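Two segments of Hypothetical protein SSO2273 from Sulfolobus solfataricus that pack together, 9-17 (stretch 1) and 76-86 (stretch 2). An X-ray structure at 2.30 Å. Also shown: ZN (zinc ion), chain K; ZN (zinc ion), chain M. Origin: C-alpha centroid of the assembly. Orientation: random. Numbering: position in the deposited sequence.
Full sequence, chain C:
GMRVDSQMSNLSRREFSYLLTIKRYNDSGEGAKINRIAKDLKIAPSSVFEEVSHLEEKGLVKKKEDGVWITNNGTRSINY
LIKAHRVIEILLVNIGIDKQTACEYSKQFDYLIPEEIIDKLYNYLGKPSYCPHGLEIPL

Stretch 1 9-17: SNLSRREFS
Stretch 2, residues 76-86: RSINYLIKAHR

How does stretch 1 approach its partner? Stretch 2 is helical throughout, residues 76 to 86, and stretch 1 crosses it first as an irregular loop, then as a helix from Arg13. The CA atoms of Ser9 and Leu81 lie 7.7 Å apart, those of Leu11 and Ser77 7.3 Å. Ser9 (chi1 t) sets its CB tightly, 3.0 Å, from CE2 of Tyr80, whose t rotamer (chi2 68°) brings the ring end nearer; a small side chain suits so close an approach. Asn10, at phi/psi 41/56, points away, its polar end exposed. Leu11, extended at -154/119, points toward the helix in its t, p rotamer; its CD2 lies 3.4 Å from Ser77 O and 4.3 Å from Leu81 CD2, a buried apolar branch against the helix.

What starts the helix of stretch 1? Ser12 caps it: Glu15 N donates to Ser12 OG (3.1 Å), while Ser12 N donates to Glu15 OE1 (2.8 Å). Arg13 (t, p, p) starts sideways, but its long chain brings its end nearer, with NH2 4.5 Å from both Leu81 CD1 and His85 ND1. His85 (t, chi2 74°) binds a zinc ion through NE2 at 1.9 Å. Glu15 (m, t) has no contact with stretch 2; its OE2 binds the other zinc at 2.1 Å.

Where is the contact most extensive? At Phe16, whose CA atom lies 6.4 Å from Ile78 CA. Its t rotamer, chi2 61°, carries the flat ring to Leu81 (t, chi2 43°), whose CD2 sits over one face, 3.6 Å from Phe16 CG, in a CH-pi contact. At the ring edge, Phe16 CE1 meets Ile78 O at 3.5 Å and Phe16 CZ meets Ile82 CG1 at 3.6 Å; both isoleucines are m, t.

What holds the pair together overall? No hydrogen bond crosses; apolar packing dominates the 465 Å² buried. The helix axes approach to 10.6 Å, their directions 125° apart.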

# COMPACT_ATOMS: atom_id res chain seq x y z
N SER C 9 15.56 2.33 -0.26
CA SER C 9 14.68 3.47 0.12
C SER C 9 13.20 3.21 -0.18
O SER C 9 12.63 3.84 -1.08
CB SER C 9 15.12 4.76 -0.58
OG SER C 9 14.32 5.85 -0.20
N ASN C 10 12.59 2.28 0.57
CA ASN C 10 11.13 2.04 0.54
C ASN C 10 10.55 2.08 -0.87
O ASN C 10 9.66 2.87 -1.18
CB ASN C 10 10.41 3.04 1.44
CG ASN C 10 9.02 2.57 1.84
OD1 ASN C 10 8.86 1.49 2.41
ND2 ASN C 10 8.01 3.38 1.55
N LEU C 11 11.12 1.25 -1.74
CA LEU C 11 10.66 1.10 -3.11
C LEU C 11 11.08 -0.30 -3.49
O LEU C 11 12.27 -0.60 -3.48
CB LEU C 11 11.30 2.10 -4.08
CG LEU C 11 10.90 1.94 -5.56
CD1 LEU C 11 9.45 2.40 -5.81
CD2 LEU C 11 11.84 2.68 -6.51
N SER C 12 10.13 -1.15 -3.83
CA SER C 12 10.50 -2.52 -4.10
C SER C 12 10.94 -2.63 -5.55
O SER C 12 10.75 -1.73 -6.38
CB SER C 12 9.34 -3.50 -3.79
OG SER C 12 8.41 -3.54 -4.85
N ARG C 13 11.52 -3.77 -5.84
CA ARG C 13 11.94 -4.12 -7.17
C ARG C 13 10.76 -4.23 -8.14
O ARG C 13 10.84 -3.78 -9.28
CB ARG C 13 12.71 -5.42 -7.05
CG ARG C 13 13.07 -6.12 -8.33
CD ARG C 13 14.26 -5.53 -8.98
NE ARG C 13 15.42 -5.44 -8.11
CZ ARG C 13 16.51 -4.78 -8.47
NH1 ARG C 13 16.55 -4.20 -9.66
NH2 ARG C 13 17.53 -4.69 -7.65
N ARG C 14 9.64 -4.79 -7.68
CA ARG C 14 8.45 -4.88 -8.52
C ARG C 14 7.87 -3.50 -8.80
O ARG C 14 7.44 -3.24 -9.92
CB ARG C 14 7.39 -5.73 -7.85
CG ARG C 14 7.73 -7.19 -7.85
CD ARG C 14 7.04 -7.92 -6.69
NE ARG C 14 7.31 -9.34 -6.72
CZ ARG C 14 8.45 -9.90 -6.30
NH1 ARG C 14 9.42 -9.16 -5.79
NH2 ARG C 14 8.60 -11.21 -6.37
N GLU C 15 7.86 -2.64 -7.79
CA GLU C 15 7.45 -1.25 -7.95
C GLU C 15 8.31 -0.52 -8.96
O GLU C 15 7.81 0.22 -9.82
CB GLU C 15 7.48 -0.52 -6.61
CG GLU C 15 6.28 -0.83 -5.69
CD GLU C 15 6.47 -0.32 -4.27
OE1 GLU C 15 7.60 -0.01 -3.88
OE2 GLU C 15 5.49 -0.23 -3.50
N PHE C 16 9.62 -0.75 -8.87
CA PHE C 16 10.55 -0.25 -9.85
C PHE C 16 10.12 -0.55 -11.29
O PHE C 16 10.11 0.34 -12.12
CB PHE C 16 11.93 -0.84 -9.57
CG PHE C 16 13.01 -0.26 -10.40
CD1 PHE C 16 13.31 1.09 -10.33
CD2 PHE C 16 13.79 -1.08 -11.21
CE1 PHE C 16 14.35 1.62 -11.06
CE2 PHE C 16 14.83 -0.55 -11.95
CZ PHE C 16 15.10 0.80 -11.88
N SER C 17 9.80 -1.82 -11.57
CA SER C 17 9.29 -2.23 -12.89
C SER C 17 8.04 -1.46 -13.32
O SER C 17 7.91 -1.06 -14.48
CB SER C 17 8.99 -3.73 -12.91
OG SER C 17 10.20 -4.44 -13.00
N ARG C 76 12.64 10.48 -9.05
CA ARG C 76 13.67 10.47 -8.03
C ARG C 76 13.98 9.07 -7.46
O ARG C 76 15.15 8.71 -7.27
CB ARG C 76 13.30 11.43 -6.89
CG ARG C 76 14.39 12.41 -6.50
CD ARG C 76 13.88 13.50 -5.56
NE ARG C 76 13.59 14.72 -6.31
CZ ARG C 76 12.40 15.31 -6.45
NH1 ARG C 76 11.30 14.81 -5.88
NH2 ARG C 76 12.30 16.42 -7.17
N SER C 77 12.96 8.27 -7.19
CA SER C 77 13.15 6.94 -6.62
C SER C 77 13.58 5.89 -7.66
O SER C 77 14.25 4.95 -7.31
CB SER C 77 11.89 6.48 -5.85
OG SER C 77 10.73 6.64 -6.62
N ILE C 78 13.19 6.04 -8.93
CA ILE C 78 13.78 5.24 -10.02
C ILE C 78 15.32 5.43 -10.07
O ILE C 78 16.07 4.47 -10.11
CB ILE C 78 13.21 5.66 -11.40
CG1 ILE C 78 11.86 5.02 -11.66
CG2 ILE C 78 14.17 5.29 -12.54
CD1 ILE C 78 11.21 5.49 -12.93
N ASN C 79 15.76 6.68 -10.06
CA ASN C 79 17.19 7.00 -10.12
C ASN C 79 17.90 6.50 -8.87
O ASN C 79 18.99 5.95 -8.94
CB ASN C 79 17.41 8.50 -10.28
CG ASN C 79 17.07 8.99 -11.66
OD1 ASN C 79 16.88 8.21 -12.59
ND2 ASN C 79 17.00 10.31 -11.81
N TYR C 80 17.24 6.64 -7.73
CA TYR C 80 17.88 6.26 -6.49
C TYR C 80 18.12 4.73 -6.45
O TYR C 80 19.21 4.29 -6.02
CB TYR C 80 17.12 6.77 -5.27
CG TYR C 80 17.69 6.13 -4.07
CD1 TYR C 80 18.99 6.45 -3.65
CD2 TYR C 80 17.01 5.12 -3.41
CE1 TYR C 80 19.57 5.78 -2.57
CE2 TYR C 80 17.57 4.45 -2.32
CZ TYR C 80 18.84 4.79 -1.90
OH TYR C 80 19.35 4.13 -0.81
N LEU C 81 17.18 3.93 -6.93
CA LEU C 81 17.44 2.48 -7.01
C LEU C 81 18.53 2.11 -8.06
O LEU C 81 19.30 1.16 -7.87
CB LEU C 81 16.15 1.71 -7.28
CG LEU C 81 16.20 0.19 -7.41
CD1 LEU C 81 17.09 -0.41 -6.34
CD2 LEU C 81 14.77 -0.38 -7.29
N ILE C 82 18.58 2.86 -9.16
CA ILE C 82 19.56 2.62 -10.22
C ILE C 82 20.94 2.92 -9.68
O ILE C 82 21.86 2.13 -9.86
CB ILE C 82 19.26 3.47 -11.47
CG1 ILE C 82 18.06 2.87 -12.24
CG2 ILE C 82 20.52 3.58 -12.36
CD1 ILE C 82 17.48 3.75 -13.36
N LYS C 83 21.06 4.05 -9.00
CA LYS C 83 22.27 4.44 -8.28
C LYS C 83 22.65 3.37 -7.26
O LYS C 83 23.80 2.98 -7.16
CB LYS C 83 22.05 5.81 -7.61
CG LYS C 83 23.28 6.40 -6.92
CD LYS C 83 23.09 7.80 -6.33
CE LYS C 83 24.42 8.29 -5.74
NZ LYS C 83 24.41 9.66 -5.16
N ALA C 84 21.68 2.88 -6.49
CA ALA C 84 21.98 1.87 -5.46
C ALA C 84 22.50 0.56 -6.07
O ALA C 84 23.49 0.03 -5.60
CB ALA C 84 20.76 1.60 -4.55
N HIS C 85 21.84 0.08 -7.12
CA HIS C 85 22.22 -1.15 -7.78
C HIS C 85 23.66 -1.05 -8.30
O HIS C 85 24.51 -1.90 -8.01
CB HIS C 85 21.23 -1.49 -8.94
CG HIS C 85 21.67 -2.65 -9.79
ND1 HIS C 85 21.61 -3.96 -9.36
CD2 HIS C 85 22.26 -2.68 -11.01
CE1 HIS C 85 22.11 -4.75 -10.30
NE2 HIS C 85 22.54 -3.99 -11.30
N ARG C 86 23.95 0.04 -9.00
CA ARG C 86 25.20 0.19 -9.72
C ARG C 86 26.39 0.58 -8.82
O ARG C 86 27.52 0.12 -9.03
CB ARG C 86 24.96 1.18 -10.86
CG ARG C 86 24.05 0.61 -11.93
CD ARG C 86 23.68 1.57 -13.05
NE ARG C 86 22.77 0.90 -13.97
CZ ARG C 86 22.10 1.46 -14.97
NH1 ARG C 86 22.16 2.76 -15.23
NH2 ARG C 86 21.29 0.72 -15.71
ZN ZN K . 3.99 -1.68 -3.99
ZN ZN M . 23.44 -4.90 -12.74
O HOH W 1 23.25 -3.09 -14.02